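Local coordinates for SusD-like protein BACOVA_02651 (Bacteroides ovatus, PDB 5E75) that binds polysaccharide at the surface of the bacterial cell and probably captures xyloglucan before its transport into the periplasm for degradation, at residues S280-S285 and S328-G333. Residues are numbered along the deposited sequence; the frame is centred on the assembly and turned at random.
Sequences SSYNGS and SPIKKG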
ATOM      1  N   SER A 280      20.157   1.884  -0.013  1.00 13.47           N
ATOM      2  CA  SER A 280      19.256   0.857   0.518  1.00 13.01           C
ATOM      3  C   SER A 280      19.986  -0.412   0.907  1.00 12.88           C
ATOM      4  O   SER A 280      20.815  -0.909   0.148  1.00 13.82           O
ATOM      5  CB  SER A 280      18.191   0.483  -0.509  1.00 11.50           C
ATOM      6  OG  SER A 280      17.206  -0.352   0.087  1.00 12.08           O
ATOM      7  N   SER A 281      19.631  -0.956   2.067  1.00 12.24           N
ATOM      8  CA  SER A 281      20.058  -2.296   2.446  1.00 14.43           C
ATOM      9  C   SER A 281      18.868  -3.266   2.561  1.00 11.27           C
ATOM     10  O   SER A 281      18.991  -4.359   3.101  1.00 12.86           O
ATOM     11  CB  SER A 281      20.850  -2.260   3.752  1.00 16.03           C
ATOM     12  OG  SER A 281      20.083  -1.741   4.815  1.00 15.33           O
ATOM     13  N   TYR A 282      17.699  -2.865   2.065  1.00 10.05           N
ATOM     14  CA  TYR A 282      16.567  -3.786   2.026  1.00 11.30           C
ATOM     15  C   TYR A 282      16.791  -4.926   1.038  1.00 11.06           C
ATOM     16  O   TYR A 282      17.324  -4.739  -0.061  1.00 12.31           O
ATOM     17  CB  TYR A 282      15.274  -3.067   1.624  1.00 10.91           C
ATOM     18  CG  TYR A 282      14.779  -2.048   2.618  1.00 11.28           C
ATOM     19  CD1 TYR A 282      14.585  -2.367   3.953  1.00 12.21           C
ATOM     20  CD2 TYR A 282      14.509  -0.756   2.214  1.00 11.90           C
ATOM     21  CE1 TYR A 282      14.122  -1.418   4.848  1.00 14.98           C
ATOM     22  CE2 TYR A 282      14.055   0.200   3.104  1.00 12.93           C
ATOM     23  CZ  TYR A 282      13.862  -0.142   4.410  1.00 15.31           C
ATOM     24  OH  TYR A 282      13.409   0.824   5.290  1.00 20.38           O
ATOM     25  N   ASN A 283      16.342  -6.109   1.425  1.00 10.30           N
ATOM     26  CA  ASN A 283      16.237  -7.231   0.499  1.00  9.75           C
ATOM     27  C   ASN A 283      14.894  -7.920   0.656  1.00  9.61           C
ATOM     28  O   ASN A 283      14.408  -8.073   1.782  1.00 10.18           O
ATOM     29  CB  ASN A 283      17.337  -8.260   0.764  1.00 11.21           C
ATOM     30  CG  ASN A 283      18.692  -7.761   0.380  1.00 13.31           C
ATOM     31  OD1 ASN A 283      19.028  -7.710  -0.796  1.00 11.06           O
ATOM     32  ND2 ASN A 283      19.490  -7.397   1.378  1.00 16.01           N
ATOM     33  N   GLY A 284      14.307  -8.364  -0.452  1.00  9.43           N
ATOM     34  CA  GLY A 284      13.102  -9.177  -0.401  1.00  9.87           C
ATOM     35  C   GLY A 284      13.327 -10.341   0.555  1.00  9.20           C
ATOM     36  O   GLY A 284      14.407 -10.954   0.552  1.00 10.69           O
ATOM     37  N   SER A 285      12.352 -10.626   1.416  1.00  9.62           N
ATOM     38  CA  SER A 285      12.541 -11.635   2.435  1.00  9.47           C
ATOM     39  C   SER A 285      12.526 -13.021   1.826  1.00  8.79           C
ATOM     40  O   SER A 285      12.013 -13.245   0.740  1.00  9.42           O
ATOM     41  CB  SER A 285      11.486 -11.531   3.521  1.00 10.15           C
ATOM     42  OG  SER A 285      10.209 -11.873   3.021  1.00  9.54           O
ATOM     43  N   SER A 328      18.728  -9.772  -2.860  1.00 10.25           N
ATOM     44  CA  SER A 328      17.390  -9.599  -3.409  1.00 10.28           C
ATOM     45  C   SER A 328      16.926  -8.145  -3.247  1.00 10.17           C
ATOM     46  O   SER A 328      15.850  -7.881  -2.705  1.00  9.80           O
ATOM     47  CB  SER A 328      16.417 -10.595  -2.765  1.00  9.82           C
ATOM     48  OG  SER A 328      16.539 -10.601  -1.358  1.00 10.11           O
ATOM     49  N   PRO A 329      17.726  -7.185  -3.724  1.00  9.15           N
ATOM     50  CA  PRO A 329      17.347  -5.789  -3.516  1.00 10.10           C
ATOM     51  C   PRO A 329      16.069  -5.406  -4.269  1.00  9.43           C
ATOM     52  O   PRO A 329      15.626  -6.074  -5.214  1.00  9.14           O
ATOM     53  CB  PRO A 329      18.572  -5.020  -4.021  1.00  9.56           C
ATOM     54  CG  PRO A 329      19.268  -5.946  -4.998  1.00 11.05           C
ATOM     55  CD  PRO A 329      18.998  -7.326  -4.470  1.00  8.75           C
ATOM     56  N   ILE A 330      15.487  -4.302  -3.833  1.00  9.72           N
ATOM     57  CA  ILE A 330      14.215  -3.842  -4.357  1.00  9.15           C
ATOM     58  C   ILE A 330      14.354  -3.393  -5.824  1.00  9.11           C
ATOM     59  O   ILE A 330      15.251  -2.618  -6.168  1.00 10.12           O
ATOM     60  CB  ILE A 330      13.664  -2.690  -3.486  1.00  9.52           C
ATOM     61  CG1 ILE A 330      13.409  -3.149  -2.041  1.00 10.60           C
ATOM     62  CG2 ILE A 330      12.399  -2.101  -4.099  1.00  9.47           C
ATOM     63  CD1 ILE A 330      13.204  -2.010  -1.071  1.00 13.29           C
ATOM     64  N   LYS A 331      13.431  -3.843  -6.674  1.00  8.93           N
ATOM     65  CA  LYS A 331      13.261  -3.305  -8.025  1.00  8.08           C
ATOM     66  C   LYS A 331      12.056  -2.370  -8.132  1.00  9.21           C
ATOM     67  O   LYS A 331      12.134  -1.323  -8.767  1.00  9.35           O
ATOM     68  CB  LYS A 331      13.140  -4.425  -9.068  1.00 10.20           C
ATOM     69  CG  LYS A 331      12.691  -3.940 -10.479  1.00  9.27           C
ATOM     70  CD  LYS A 331      13.689  -3.006 -11.143  1.00  9.78           C
ATOM     71  CE  LYS A 331      13.050  -2.209 -12.277  1.00 11.74           C
ATOM     72  NZ  LYS A 331      12.104  -1.197 -11.747  1.00 10.90           N
ATOM     73  N   LYS A 332      10.929  -2.730  -7.530  1.00  8.40           N
ATOM     74  CA  LYS A 332       9.746  -1.883  -7.597  1.00  8.76           C
ATOM     75  C   LYS A 332       9.929  -0.598  -6.815  1.00  7.99           C
ATOM     76  O   LYS A 332      10.165  -0.636  -5.614  1.00  9.83           O
ATOM     77  CB  LYS A 332       8.528  -2.629  -7.085  1.00  8.13           C
ATOM     78  CG  LYS A 332       7.230  -1.890  -7.353  1.00  9.27           C
ATOM     79  CD  LYS A 332       5.989  -2.666  -6.893  1.00  9.26           C
ATOM     80  CE  LYS A 332       5.755  -3.948  -7.669  1.00  8.62           C
ATOM     81  NZ  LYS A 332       4.561  -4.695  -7.129  1.00  9.21           N
ATOM     82  N   GLY A 333       9.811   0.541  -7.499  1.00  8.48           N
ATOM     83  CA  GLY A 333      10.143   1.832  -6.915  1.00  9.69           C
ATOM     84  C   GLY A 333      11.538   2.320  -7.281  1.00  8.74           C
ATOM     85  O   GLY A 333      11.934   3.413  -6.866  1.00 10.22           O
TER
HETATM   86  O   HOH W   1      16.957  -2.647  -1.861  1.00 11.42           O
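In this SusD-family protein, the short strand 283-284, antiparallel to 51-52, shows how an irregular chain can be fastened by polar groups of one serine. The residue is S328, in the loop between strands 321-322 and 355-359. S328 CB lies 3.8 Å from G284 N, and chi1 of 48° sets OG between backbone N and carbonyl carbon. From this crowded position S328 OG donates to G284 O at 2.9 Å, in the carbonyl plane and along a lone pair, and also lies 3.3 Å from N283 CB. The serine's backbone adds two bonds: S328 O accepts from G284 N, nearly straight at 163°, and S328 N donates to N283 OD1 from above the amide carbonyl plane. The N-H and the carbonyl of G284 are thus both held by S328. N283 OD1 also sits near P329 N, which has no hydrogen to offer. An alanine at N283 would remove the amide oxygen, and the loop would probably be held less firmly with two of the three direct bonds left. Further along, I330 and Y282 run side by side; the methyl CD1 of I330 rests 3.6 Å from Y282 CB and meets the ring obliquely. The S280 hydroxyl forms an ST turn by accepting from Y282 N, and has its strongest polar partner in D265 O. A water bridges the two segments: it lies 3.0 Å from S280 OG and 2.8 Å from Y282 O, and accepts from I330 N at 3.0 Å.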